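AAA ATPase, central region (Enterococcus faecium, PDB 2R9G) probably couples ATP hydrolysis to work on DNA as a MgsA-type AAA+ ATPase, of which this tetrameric helical fragment is the C-terminal part. Local coordinates at residues H35-L40 / I89-V94; E59-G64 / V96-S101. All coordinates share one frame; numbering follows the deposited sequence.

How the interactions relate
Both contacts are buried and bring a different helix against helix 88-100: helix 30-43 in interaction 1, helix 46-61 in interaction 2. Their centres lie about 15 Å apart, and along the chain the segments alternate. Neither contains a hydrogen bond between its two segments, so both rest on apolar contact, but the partners differ. Interaction 1 sits between mid-helix segments, where one leucine methyl group meets backbone and a CB, burying 108 Å². Interaction 2 lies at two helix C-terminal ends and buries 159 Å²; there an isoleucine also reaches a carbonyl oxygen, and charged side chains nearby have partners elsewhere. The second subunit touches both contacts.

Interaction 1 (H35-L40 / I89-V94); sequences HYLARL and IPLADV
Leu37 reaches helix 88-100 because its CG stands anti to the backbone N (chi1 172°), while its second torsion, 55°, turns CD1 back and leaves CD2 extended, roughly anti to CA, as the tip. On the facing helix, Leu91 has CG anti to its own carbonyl carbon (chi1 -61°), beside its backbone N. The Leu91 side-chain atom touched by the incoming methyl is CB: Leu37 CD2 lies 4.2 Å from Leu91 CB and 4.0 Å from Leu91 C. The same methyl also approaches Ala92, 3.9 Å from its N and 4.0 Å from its CA, so it rests mainly on the backbone joining the two residues. Ala92 thus offers N and CA to the methyl, its CB standing off to the side and a little farther away; Leu37 CA and Ala92 CA, the nearest pair, are 7.8 Å apart. With 108 Å² buried and one methyl making the approach, the direct contact is slender. Ile49 of helix 46-61 touches both Leu37 and Leu91, and Phe21 of helix 14-26 also packs on Leu37, so the leucine pair belongs to a wider apolar core. The arrangement is that of helix-to-helix packing in an all-helical bundle, here within the MgsA-type C-terminal region.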
loop_
_atom_site.group_PDB
_atom_site.type_symbol
_atom_site.label_atom_id
_atom_site.label_comp_id
_atom_site.label_asym_id
_atom_site.label_seq_id
_atom_site.Cartn_x
_atom_site.Cartn_y
_atom_site.Cartn_z
ATOM N N HIS C 35 24.253 10.174 0.748
ATOM C CA HIS C 35 25.092 11.313 0.408
ATOM C C HIS C 35 24.528 12.080 -0.783
ATOM O O HIS C 35 24.410 13.307 -0.727
ATOM C CB HIS C 35 26.525 10.871 0.109
ATOM C CG HIS C 35 27.307 11.887 -0.661
ATOM N ND1 HIS C 35 27.739 13.068 -0.101
ATOM C CD2 HIS C 35 27.700 11.917 -1.955
ATOM C CE1 HIS C 35 28.379 13.776 -1.011
ATOM N NE2 HIS C 35 28.369 13.102 -2.146
ATOM N N TYR C 36 24.174 11.359 -1.849
ATOM C CA TYR C 36 23.612 11.994 -3.044
ATOM C C TYR C 36 22.202 12.516 -2.840
ATOM O O TYR C 36 21.848 13.542 -3.422
ATOM C CB TYR C 36 23.705 11.092 -4.279
ATOM C CG TYR C 36 25.139 10.849 -4.685
ATOM C CD1 TYR C 36 25.959 11.904 -5.101
ATOM C CD2 TYR C 36 25.690 9.576 -4.614
ATOM C CE1 TYR C 36 27.295 11.684 -5.452
ATOM C CE2 TYR C 36 27.010 9.345 -4.949
ATOM C CZ TYR C 36 27.805 10.393 -5.372
ATOM O OH TYR C 36 29.105 10.135 -5.716
ATOM N N LEU C 37 21.410 11.836 -2.004
ATOM C CA LEU C 37 20.094 12.363 -1.624
ATOM C C LEU C 37 20.258 13.706 -0.914
ATOM O O LEU C 37 19.558 14.672 -1.241
ATOM C CB LEU C 37 19.286 11.372 -0.772
ATOM C CG LEU C 37 17.967 11.857 -0.139
ATOM C CD1 LEU C 37 16.992 12.444 -1.169
ATOM C CD2 LEU C 37 17.299 10.751 0.652
ATOM N N ALA C 38 21.212 13.756 0.017
ATOM C CA ALA C 38 21.528 14.956 0.780
ATOM C C ALA C 38 21.888 16.149 -0.104
ATOM O O ALA C 38 21.436 17.259 0.145
ATOM C CB ALA C 38 22.632 14.667 1.763
ATOM N N ARG C 39 22.692 15.901 -1.135
ATOM C CA ARG C 39 23.079 16.915 -2.107
ATOM C C ARG C 39 21.885 17.420 -2.900
ATOM O O ARG C 39 21.796 18.608 -3.202
ATOM C CB ARG C 39 24.119 16.354 -3.074
ATOM C CG ARG C 39 25.484 16.215 -2.464
ATOM C CD ARG C 39 26.430 15.515 -3.383
ATOM N NE ARG C 39 27.006 16.395 -4.393
ATOM C CZ ARG C 39 28.148 16.146 -5.026
ATOM N NH1 ARG C 39 28.856 15.052 -4.738
ATOM N NH2 ARG C 39 28.590 17.000 -5.938
ATOM N N LEU C 40 20.984 16.504 -3.240
ATOM C CA LEU C 40 19.763 16.835 -3.957
ATOM C C LEU C 40 18.781 17.623 -3.095
ATOM O O LEU C 40 18.172 18.579 -3.572
ATOM C CB LEU C 40 19.106 15.566 -4.503
ATOM C CG LEU C 40 19.847 14.877 -5.650
ATOM C CD1 LEU C 40 19.224 13.526 -5.899
ATOM C CD2 LEU C 40 19.871 15.735 -6.936
ATOM N N ILE C 89 12.503 13.054 5.199
ATOM C CA ILE C 89 12.380 11.932 6.128
ATOM C C ILE C 89 11.778 10.675 5.467
ATOM O O ILE C 89 12.437 9.635 5.472
ATOM C CB ILE C 89 11.653 12.336 7.440
ATOM C CG1 ILE C 89 12.385 13.485 8.139
ATOM C CG2 ILE C 89 11.527 11.142 8.348
ATOM C CD1 ILE C 89 11.550 14.198 9.215
ATOM N N PRO C 90 10.542 10.755 4.892
ATOM C CA PRO C 90 10.108 9.590 4.103
ATOM C C PRO C 90 11.052 9.157 2.970
ATOM O O PRO C 90 11.182 7.959 2.710
ATOM C CB PRO C 90 8.746 10.027 3.524
ATOM C CG PRO C 90 8.654 11.490 3.744
ATOM C CD PRO C 90 9.477 11.778 4.950
ATOM N N LEU C 91 11.705 10.115 2.315
ATOM C CA LEU C 91 12.648 9.799 1.231
ATOM C C LEU C 91 13.853 9.016 1.722
ATOM O O LEU C 91 14.295 8.098 1.043
ATOM C CB LEU C 91 13.118 11.059 0.510
ATOM C CG LEU C 91 12.002 11.863 -0.155
ATOM C CD1 LEU C 91 12.579 13.094 -0.802
ATOM C CD2 LEU C 91 11.213 10.997 -1.162
ATOM N N ALA C 92 14.380 9.391 2.888
ATOM C CA ALA C 92 15.480 8.650 3.525
ATOM C C ALA C 92 15.087 7.210 3.811
ATOM O O ALA C 92 15.859 6.275 3.517
ATOM C CB ALA C 92 15.925 9.336 4.817
ATOM N N ASP C 93 13.888 7.040 4.380
ATOM C CA ASP C 93 13.347 5.732 4.698
ATOM C C ASP C 93 13.300 4.824 3.479
ATOM O O ASP C 93 13.692 3.660 3.556
ATOM C CB ASP C 93 11.930 5.857 5.268
ATOM C CG ASP C 93 11.901 6.368 6.699
ATOM O OD1 ASP C 93 10.778 6.594 7.179
ATOM O OD2 ASP C 93 12.962 6.549 7.338
ATOM N N VAL C 94 12.812 5.357 2.360
ATOM C CA VAL C 94 12.656 4.542 1.168
ATOM C C VAL C 94 13.977 4.268 0.476
ATOM O O VAL C 94 14.163 3.198 -0.075
ATOM C CB VAL C 94 11.533 5.038 0.183
ATOM C CG1 VAL C 94 10.181 4.951 0.845
ATOM C CG2 VAL C 94 11.767 6.434 -0.300
#

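Interaction 2 (E59-G64 / V96-S101); sequences EDIGLG and VDLCLS
Two helix C-terminal ends meet in this part of the MgsA-type helical region, that of helix 46-61 at Ile61 and that of helix 88-100 near Leu98 and Ser101. Ile61 CD1 lies 3.9 Å from Leu98 CB, while Ile61 CG1 comes within 4.0 Å of Leu98 CD2. The two side chains cross at about a right angle, the CG1-CD1 arm of Ile61 lying across CB and CD2 of Leu98. Ile61 CG1 is anti to its carbonyl carbon, an orientation that carries this branch to the Leu98 backbone, where CG1 and CD1 each stand 3.4 Å from Leu98 O. Both carbons thus lie against the carbonyl oxygen in van der Waals contact, not in a hydrogen bond. The other branch, CG2, reaches Ser101 CB at 4.4 Å, so one isoleucine spans the last helical turn and the residue after it. Ile61 and Leu98 also form the nearest backbone pair, with their CA atoms 6.7 Å apart.

Both helices end beside this apolar meeting. A wider pi-type turn closes helix 46-61, and Gly62 then leaves helical geometry with positive phi (57°). At the other terminus, Ser101 OG donates to Asp97 O over 2.8 Å, bonding the departing chain back to the last turn. OG lies 38° out of the carbonyl plane, so the approach is from above. Asn65 ND2 is a second partner of Ser101 OG, tying the helix end to the chain beyond Gly64. The Asp97 carboxylate forms a salt bridge with Arg71 through OD2 and a hydrogen bond with Tyr181 OH of the second subunit through OD1.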
loop_
_atom_site.group_PDB
_atom_site.type_symbol
_atom_site.label_atom_id
_atom_site.label_comp_id
_atom_site.label_asym_id
_atom_site.label_seq_id
_atom_site.Cartn_x
_atom_site.Cartn_y
_atom_site.Cartn_z
ATOM N N GLU C 59 12.519 0.463 -11.530
ATOM C CA GLU C 59 13.502 0.006 -12.512
ATOM C C GLU C 59 14.422 -1.034 -11.901
ATOM O O GLU C 59 14.587 -2.120 -12.442
ATOM C CB GLU C 59 14.330 1.179 -13.056
ATOM C CG GLU C 59 15.247 0.810 -14.196
ATOM C CD GLU C 59 16.126 1.962 -14.653
ATOM O OE1 GLU C 59 15.619 3.100 -14.823
ATOM O OE2 GLU C 59 17.332 1.721 -14.857
ATOM N N ASP C 60 14.999 -0.694 -10.759
ATOM C CA ASP C 60 16.103 -1.470 -10.210
ATOM C C ASP C 60 15.706 -2.436 -9.110
ATOM O O ASP C 60 16.376 -3.448 -8.910
ATOM C CB ASP C 60 17.218 -0.528 -9.755
ATOM C CG ASP C 60 17.842 0.226 -10.927
ATOM O OD1 ASP C 60 18.212 -0.437 -11.924
ATOM O OD2 ASP C 60 17.960 1.469 -10.868
ATOM N N ILE C 61 14.620 -2.139 -8.407
ATOM C CA ILE C 61 14.144 -3.027 -7.351
ATOM C C ILE C 61 13.032 -3.881 -7.946
ATOM O O ILE C 61 13.180 -5.100 -8.026
ATOM C CB ILE C 61 13.782 -2.261 -6.033
ATOM C CG1 ILE C 61 15.053 -1.921 -5.244
ATOM C CG2 ILE C 61 12.840 -3.070 -5.138
ATOM C CD1 ILE C 61 15.884 -0.725 -5.787
ATOM N N GLY C 62 11.956 -3.244 -8.403
ATOM C CA GLY C 62 10.927 -3.900 -9.218
ATOM C C GLY C 62 10.304 -5.116 -8.563
ATOM O O GLY C 62 9.735 -5.016 -7.476
ATOM N N LEU C 63 10.455 -6.271 -9.211
ATOM C CA LEU C 63 9.928 -7.548 -8.698
ATOM C C LEU C 63 10.763 -8.153 -7.574
ATOM O O LEU C 63 10.340 -9.119 -6.930
ATOM C CB LEU C 63 9.780 -8.559 -9.837
ATOM C CG LEU C 63 8.855 -8.192 -10.997
ATOM C CD1 LEU C 63 8.963 -9.245 -12.060
ATOM C CD2 LEU C 63 7.395 -8.022 -10.571
ATOM N N GLY C 64 11.944 -7.578 -7.345
ATOM C CA GLY C 64 12.777 -7.909 -6.198
ATOM C C GLY C 64 12.054 -7.648 -4.891
ATOM O O GLY C 64 12.208 -8.405 -3.930
ATOM N N VAL C 96 16.979 3.831 1.953
ATOM C CA VAL C 96 17.618 2.737 2.685
ATOM C C VAL C 96 16.977 1.390 2.344
ATOM O O VAL C 96 17.681 0.435 2.005
ATOM C CB VAL C 96 17.620 2.993 4.208
ATOM C CG1 VAL C 96 18.266 1.845 4.920
ATOM C CG2 VAL C 96 18.390 4.271 4.521
ATOM N N ASP C 97 15.644 1.349 2.401
ATOM C CA ASP C 97 14.845 0.182 2.031
ATOM C C ASP C 97 15.152 -0.289 0.605
ATOM O O ASP C 97 15.355 -1.480 0.391
ATOM C CB ASP C 97 13.343 0.494 2.191
ATOM C CG ASP C 97 12.435 -0.727 1.962
ATOM O OD1 ASP C 97 12.914 -1.883 1.934
ATOM O OD2 ASP C 97 11.212 -0.520 1.817
ATOM N N LEU C 98 15.190 0.641 -0.350
ATOM C CA LEU C 98 15.470 0.304 -1.748
ATOM C C LEU C 98 16.891 -0.225 -1.948
ATOM O O LEU C 98 17.084 -1.226 -2.635
ATOM C CB LEU C 98 15.227 1.504 -2.664
ATOM C CG LEU C 98 13.802 1.985 -2.952
ATOM C CD1 LEU C 98 13.854 3.150 -3.956
ATOM C CD2 LEU C 98 12.878 0.852 -3.427
ATOM N N CYS C 99 17.869 0.448 -1.336
ATOM C CA CYS C 99 19.283 0.014 -1.348
ATOM C C CYS C 99 19.477 -1.415 -0.868
ATOM O O CYS C 99 20.324 -2.130 -1.391
ATOM C CB CYS C 99 20.163 0.916 -0.461
ATOM S SG CYS C 99 20.412 2.585 -1.078
ATOM N N LEU C 100 18.702 -1.834 0.128
ATOM C CA LEU C 100 18.983 -3.104 0.790
ATOM C C LEU C 100 18.054 -4.257 0.395
ATOM O O LEU C 100 18.296 -5.412 0.762
ATOM C CB LEU C 100 19.069 -2.900 2.310
ATOM C CG LEU C 100 20.267 -2.056 2.777
ATOM C CD1 LEU C 100 20.212 -1.732 4.281
ATOM C CD2 LEU C 100 21.605 -2.714 2.409
ATOM N N SER C 101 17.016 -3.938 -0.378
ATOM C CA SER C 101 16.078 -4.923 -0.918
ATOM C C SER C 101 16.679 -5.654 -2.111
ATOM O O SER C 101 17.639 -5.163 -2.699
ATOM C CB SER C 101 14.778 -4.231 -1.336
ATOM O OG SER C 101 14.042 -3.852 -0.188
#